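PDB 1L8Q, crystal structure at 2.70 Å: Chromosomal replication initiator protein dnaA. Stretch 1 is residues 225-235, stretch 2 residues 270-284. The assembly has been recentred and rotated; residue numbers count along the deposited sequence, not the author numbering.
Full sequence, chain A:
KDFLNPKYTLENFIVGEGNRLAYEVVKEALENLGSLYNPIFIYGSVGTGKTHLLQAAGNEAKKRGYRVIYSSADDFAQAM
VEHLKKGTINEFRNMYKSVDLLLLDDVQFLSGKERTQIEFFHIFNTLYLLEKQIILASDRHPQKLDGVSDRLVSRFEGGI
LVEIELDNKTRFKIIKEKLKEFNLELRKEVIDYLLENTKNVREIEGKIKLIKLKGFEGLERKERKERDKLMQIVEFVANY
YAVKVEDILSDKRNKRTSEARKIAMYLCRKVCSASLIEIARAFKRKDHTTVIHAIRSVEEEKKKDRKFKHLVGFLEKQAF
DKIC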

# COMPACT_ATOMS: atom_id res chain seq x y z
N LYS A 225 -25.38 1.88 -10.44
CA LYS A 225 -25.38 2.72 -11.62
C LYS A 225 -24.01 2.71 -12.31
O LYS A 225 -23.93 2.60 -13.53
CB LYS A 225 -25.77 4.13 -11.26
CG LYS A 225 -27.27 4.42 -11.37
CD LYS A 225 -27.45 5.72 -12.19
CE LYS A 225 -28.70 6.50 -11.76
NZ LYS A 225 -28.89 7.73 -12.61
N GLU A 226 -22.94 2.81 -11.53
CA GLU A 226 -21.62 2.75 -12.11
C GLU A 226 -21.43 1.44 -12.88
O GLU A 226 -20.98 1.44 -14.03
CB GLU A 226 -20.54 2.95 -11.06
CG GLU A 226 -20.46 4.38 -10.57
CD GLU A 226 -19.71 4.50 -9.25
OE1 GLU A 226 -19.06 3.50 -8.83
OE2 GLU A 226 -19.76 5.61 -8.63
N ARG A 227 -21.81 0.32 -12.26
CA ARG A 227 -21.71 -0.98 -12.95
C ARG A 227 -22.51 -1.01 -14.25
O ARG A 227 -22.06 -1.59 -15.24
CB ARG A 227 -22.13 -2.14 -12.06
CG ARG A 227 -21.17 -2.39 -10.91
CD ARG A 227 -21.39 -3.69 -10.19
NE ARG A 227 -22.69 -3.76 -9.52
CZ ARG A 227 -22.92 -3.32 -8.28
NH1 ARG A 227 -21.93 -2.77 -7.57
NH2 ARG A 227 -24.12 -3.44 -7.76
N ASP A 228 -23.68 -0.39 -14.24
CA ASP A 228 -24.52 -0.35 -15.43
C ASP A 228 -23.77 0.37 -16.53
O ASP A 228 -23.77 -0.06 -17.69
CB ASP A 228 -25.83 0.40 -15.18
CG ASP A 228 -26.81 -0.39 -14.30
OD1 ASP A 228 -26.65 -1.63 -14.12
OD2 ASP A 228 -27.78 0.17 -13.73
N LYS A 229 -23.13 1.48 -16.18
CA LYS A 229 -22.44 2.26 -17.19
C LYS A 229 -21.30 1.45 -17.81
O LYS A 229 -21.11 1.48 -19.02
CB LYS A 229 -21.94 3.57 -16.62
CG LYS A 229 -23.03 4.61 -16.44
CD LYS A 229 -22.42 5.95 -16.06
CE LYS A 229 -23.49 7.01 -15.85
NZ LYS A 229 -23.68 7.24 -14.43
N LEU A 230 -20.56 0.72 -16.98
CA LEU A 230 -19.48 -0.11 -17.46
C LEU A 230 -20.00 -1.15 -18.45
O LEU A 230 -19.30 -1.56 -19.37
CB LEU A 230 -18.78 -0.82 -16.30
CG LEU A 230 -17.87 0.07 -15.48
CD1 LEU A 230 -16.78 -0.79 -14.84
CD2 LEU A 230 -17.27 1.16 -16.35
N MSE A 231 -21.24 -1.57 -18.25
CA MSE A 231 -21.83 -2.53 -19.16
C MSE A 231 -22.21 -1.81 -20.44
O MSE A 231 -22.09 -2.37 -21.54
CB MSE A 231 -23.05 -3.20 -18.51
CG MSE A 231 -23.70 -4.30 -19.33
SE MSE A 231 -22.59 -5.92 -19.54
CE MSE A 231 -21.38 -5.68 -17.96
N GLN A 232 -22.65 -0.56 -20.30
CA GLN A 232 -22.99 0.25 -21.46
C GLN A 232 -21.77 0.42 -22.34
O GLN A 232 -21.87 0.42 -23.56
CB GLN A 232 -23.52 1.62 -21.02
CG GLN A 232 -25.01 1.68 -20.78
CD GLN A 232 -25.48 3.10 -20.47
OE1 GLN A 232 -25.51 3.51 -19.31
NE2 GLN A 232 -25.82 3.85 -21.51
N ILE A 233 -20.60 0.55 -21.71
CA ILE A 233 -19.37 0.68 -22.48
C ILE A 233 -19.06 -0.61 -23.23
O ILE A 233 -18.58 -0.58 -24.36
CB ILE A 233 -18.21 1.11 -21.57
CG1 ILE A 233 -18.26 2.62 -21.35
CG2 ILE A 233 -16.89 0.73 -22.20
CD1 ILE A 233 -17.22 3.15 -20.43
N VAL A 234 -19.36 -1.75 -22.62
CA VAL A 234 -19.16 -3.02 -23.27
C VAL A 234 -20.10 -3.13 -24.47
O VAL A 234 -19.67 -3.49 -25.56
CB VAL A 234 -19.34 -4.20 -22.32
CG1 VAL A 234 -19.33 -5.52 -23.09
CG2 VAL A 234 -18.25 -4.20 -21.26
N GLU A 235 -21.37 -2.79 -24.27
CA GLU A 235 -22.32 -2.76 -25.37
C GLU A 235 -21.76 -1.88 -26.49
O GLU A 235 -21.89 -2.20 -27.67
CB GLU A 235 -23.66 -2.15 -24.93
CG GLU A 235 -24.52 -3.03 -24.04
CD GLU A 235 -25.76 -2.29 -23.53
OE1 GLU A 235 -25.83 -1.05 -23.68
OE2 GLU A 235 -26.65 -2.97 -22.97
N LYS A 270 -10.47 4.63 -18.56
CA LYS A 270 -10.24 6.02 -18.91
C LYS A 270 -11.49 6.90 -19.00
O LYS A 270 -11.45 8.09 -18.67
CB LYS A 270 -9.41 6.12 -20.20
CG LYS A 270 -8.01 5.50 -20.07
CD LYS A 270 -7.18 6.21 -18.99
CE LYS A 270 -5.69 5.94 -19.17
NZ LYS A 270 -4.87 6.98 -18.49
N VAL A 271 -12.60 6.31 -19.43
CA VAL A 271 -13.82 7.09 -19.60
C VAL A 271 -14.71 7.16 -18.35
O VAL A 271 -15.27 8.20 -18.06
CB VAL A 271 -14.63 6.59 -20.81
CG1 VAL A 271 -15.99 7.27 -20.85
CG2 VAL A 271 -13.87 6.85 -22.10
N CYS A 272 -14.82 6.07 -17.61
CA CYS A 272 -15.65 6.06 -16.42
C CYS A 272 -14.88 6.08 -15.11
O CYS A 272 -15.48 6.05 -14.04
CB CYS A 272 -16.61 4.87 -16.42
SG CYS A 272 -17.88 4.97 -17.68
N SER A 273 -13.55 6.14 -15.19
CA SER A 273 -12.72 6.21 -13.97
C SER A 273 -12.99 5.04 -13.04
O SER A 273 -13.09 5.23 -11.84
CB SER A 273 -12.98 7.51 -13.22
OG SER A 273 -12.36 8.60 -13.90
N ALA A 274 -13.13 3.85 -13.59
CA ALA A 274 -13.36 2.67 -12.79
C ALA A 274 -12.04 2.08 -12.33
O ALA A 274 -11.07 2.03 -13.07
CB ALA A 274 -14.14 1.64 -13.56
N SER A 275 -12.00 1.64 -11.09
CA SER A 275 -10.78 1.05 -10.57
C SER A 275 -10.51 -0.27 -11.24
O SER A 275 -11.42 -0.86 -11.85
CB SER A 275 -10.88 0.87 -9.05
OG SER A 275 -12.12 0.29 -8.71
N LEU A 276 -9.26 -0.74 -11.15
CA LEU A 276 -8.85 -2.02 -11.70
C LEU A 276 -9.80 -3.09 -11.20
O LEU A 276 -10.45 -3.78 -11.99
CB LEU A 276 -7.43 -2.36 -11.26
CG LEU A 276 -6.33 -1.35 -11.61
CD1 LEU A 276 -5.04 -1.70 -10.88
CD2 LEU A 276 -6.10 -1.30 -13.12
N ILE A 277 -9.89 -3.21 -9.88
CA ILE A 277 -10.78 -4.19 -9.28
C ILE A 277 -12.15 -4.10 -9.94
O ILE A 277 -12.68 -5.11 -10.41
CB ILE A 277 -10.90 -3.96 -7.77
CG1 ILE A 277 -9.52 -4.04 -7.11
CG2 ILE A 277 -11.84 -4.99 -7.15
CD1 ILE A 277 -9.25 -5.37 -6.42
N GLU A 278 -12.71 -2.89 -9.99
CA GLU A 278 -14.03 -2.67 -10.60
C GLU A 278 -14.08 -3.14 -12.04
O GLU A 278 -15.02 -3.82 -12.44
CB GLU A 278 -14.44 -1.19 -10.51
CG GLU A 278 -15.18 -0.82 -9.24
CD GLU A 278 -15.23 0.68 -8.99
OE1 GLU A 278 -14.78 1.46 -9.87
OE2 GLU A 278 -15.70 1.08 -7.90
N ILE A 279 -13.09 -2.76 -12.83
CA ILE A 279 -13.02 -3.19 -14.21
C ILE A 279 -12.90 -4.71 -14.25
O ILE A 279 -13.61 -5.37 -15.01
CB ILE A 279 -11.83 -2.54 -14.92
CG1 ILE A 279 -11.95 -1.02 -14.86
CG2 ILE A 279 -11.76 -3.00 -16.37
CD1 ILE A 279 -10.72 -0.31 -15.32
N ALA A 280 -12.03 -5.26 -13.43
CA ALA A 280 -11.85 -6.71 -13.39
C ALA A 280 -13.18 -7.39 -13.10
O ALA A 280 -13.55 -8.35 -13.76
CB ALA A 280 -10.81 -7.11 -12.35
N ARG A 281 -13.91 -6.86 -12.13
CA ARG A 281 -15.21 -7.42 -11.75
C ARG A 281 -16.20 -7.30 -12.90
O ARG A 281 -16.99 -8.21 -13.15
CB ARG A 281 -15.77 -6.73 -10.51
CG ARG A 281 -15.04 -7.04 -9.21
CD ARG A 281 -15.68 -6.41 -7.98
NE ARG A 281 -14.84 -6.53 -6.80
CZ ARG A 281 -15.29 -6.87 -5.60
NH1 ARG A 281 -16.58 -7.12 -5.43
NH2 ARG A 281 -14.46 -6.96 -4.57
N ALA A 282 -16.16 -6.17 -13.58
CA ALA A 282 -17.07 -5.94 -14.68
C ALA A 282 -16.88 -7.04 -15.70
O ALA A 282 -17.82 -7.72 -16.09
CB ALA A 282 -16.80 -4.59 -15.29
N PHE A 283 -15.64 -7.19 -16.15
CA PHE A 283 -15.31 -8.24 -17.08
C PHE A 283 -15.08 -9.48 -16.25
O PHE A 283 -14.03 -9.65 -15.64
CB PHE A 283 -14.07 -7.87 -17.88
CG PHE A 283 -14.22 -6.59 -18.65
CD1 PHE A 283 -14.97 -6.54 -19.80
CD2 PHE A 283 -13.63 -5.43 -18.19
CE1 PHE A 283 -15.12 -5.36 -20.50
CE2 PHE A 283 -13.77 -4.25 -18.89
CZ PHE A 283 -14.51 -4.22 -20.05
N LYS A 284 -16.08 -10.35 -16.21
CA LYS A 284 -16.03 -11.51 -15.34
C LYS A 284 -14.70 -12.21 -15.36
O LYS A 284 -14.31 -12.85 -16.33
CB LYS A 284 -17.20 -12.44 -15.63
CG LYS A 284 -18.50 -11.74 -15.35
CD LYS A 284 -19.71 -12.53 -15.73
CE LYS A 284 -20.92 -11.60 -15.79
NZ LYS A 284 -22.12 -12.28 -16.34

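Leu230 organises this contact. It sits on the inner face of the first helix, its CA-to-CB bond pointing toward the second stretch, and its forked end reaches three places along the second stretch. CD2 lies 3.8 Å from CB of Cys272, while CD1 lies 3.8 Å from CB of Ala274 in the turn and 3.8 Å from CB of Ala282 in the next helix. One leucine thus touches Cys272, Ala274 and Ala282, which are spread over eleven residues. Ala282 is where the backbones come nearest, its CA 6.9 Å from Leu230 CA; the helix axes, 61° apart in direction, come within 10.5 Å.

Cys272 covers the next largest area. Besides meeting Leu230, it places SG 3.4 Å from CD1 of Ile233, one turn further along the first helix from Lys229. On another side of Leu230, CG2 of Val234 packs 3.4 Å from CE1 of Phe283, meeting the ring obliquely.

No hydrogen bond crosses between the stretches; apolar packing dominates. OE1 of Glu226 and OE2 of Glu278, both from partly exposed residues, are like charges 4.2 Å apart. The other carboxylate oxygen of Glu278, OE1, accepts from Ser275 N at 3.0 Å, fastening the start of its own helix.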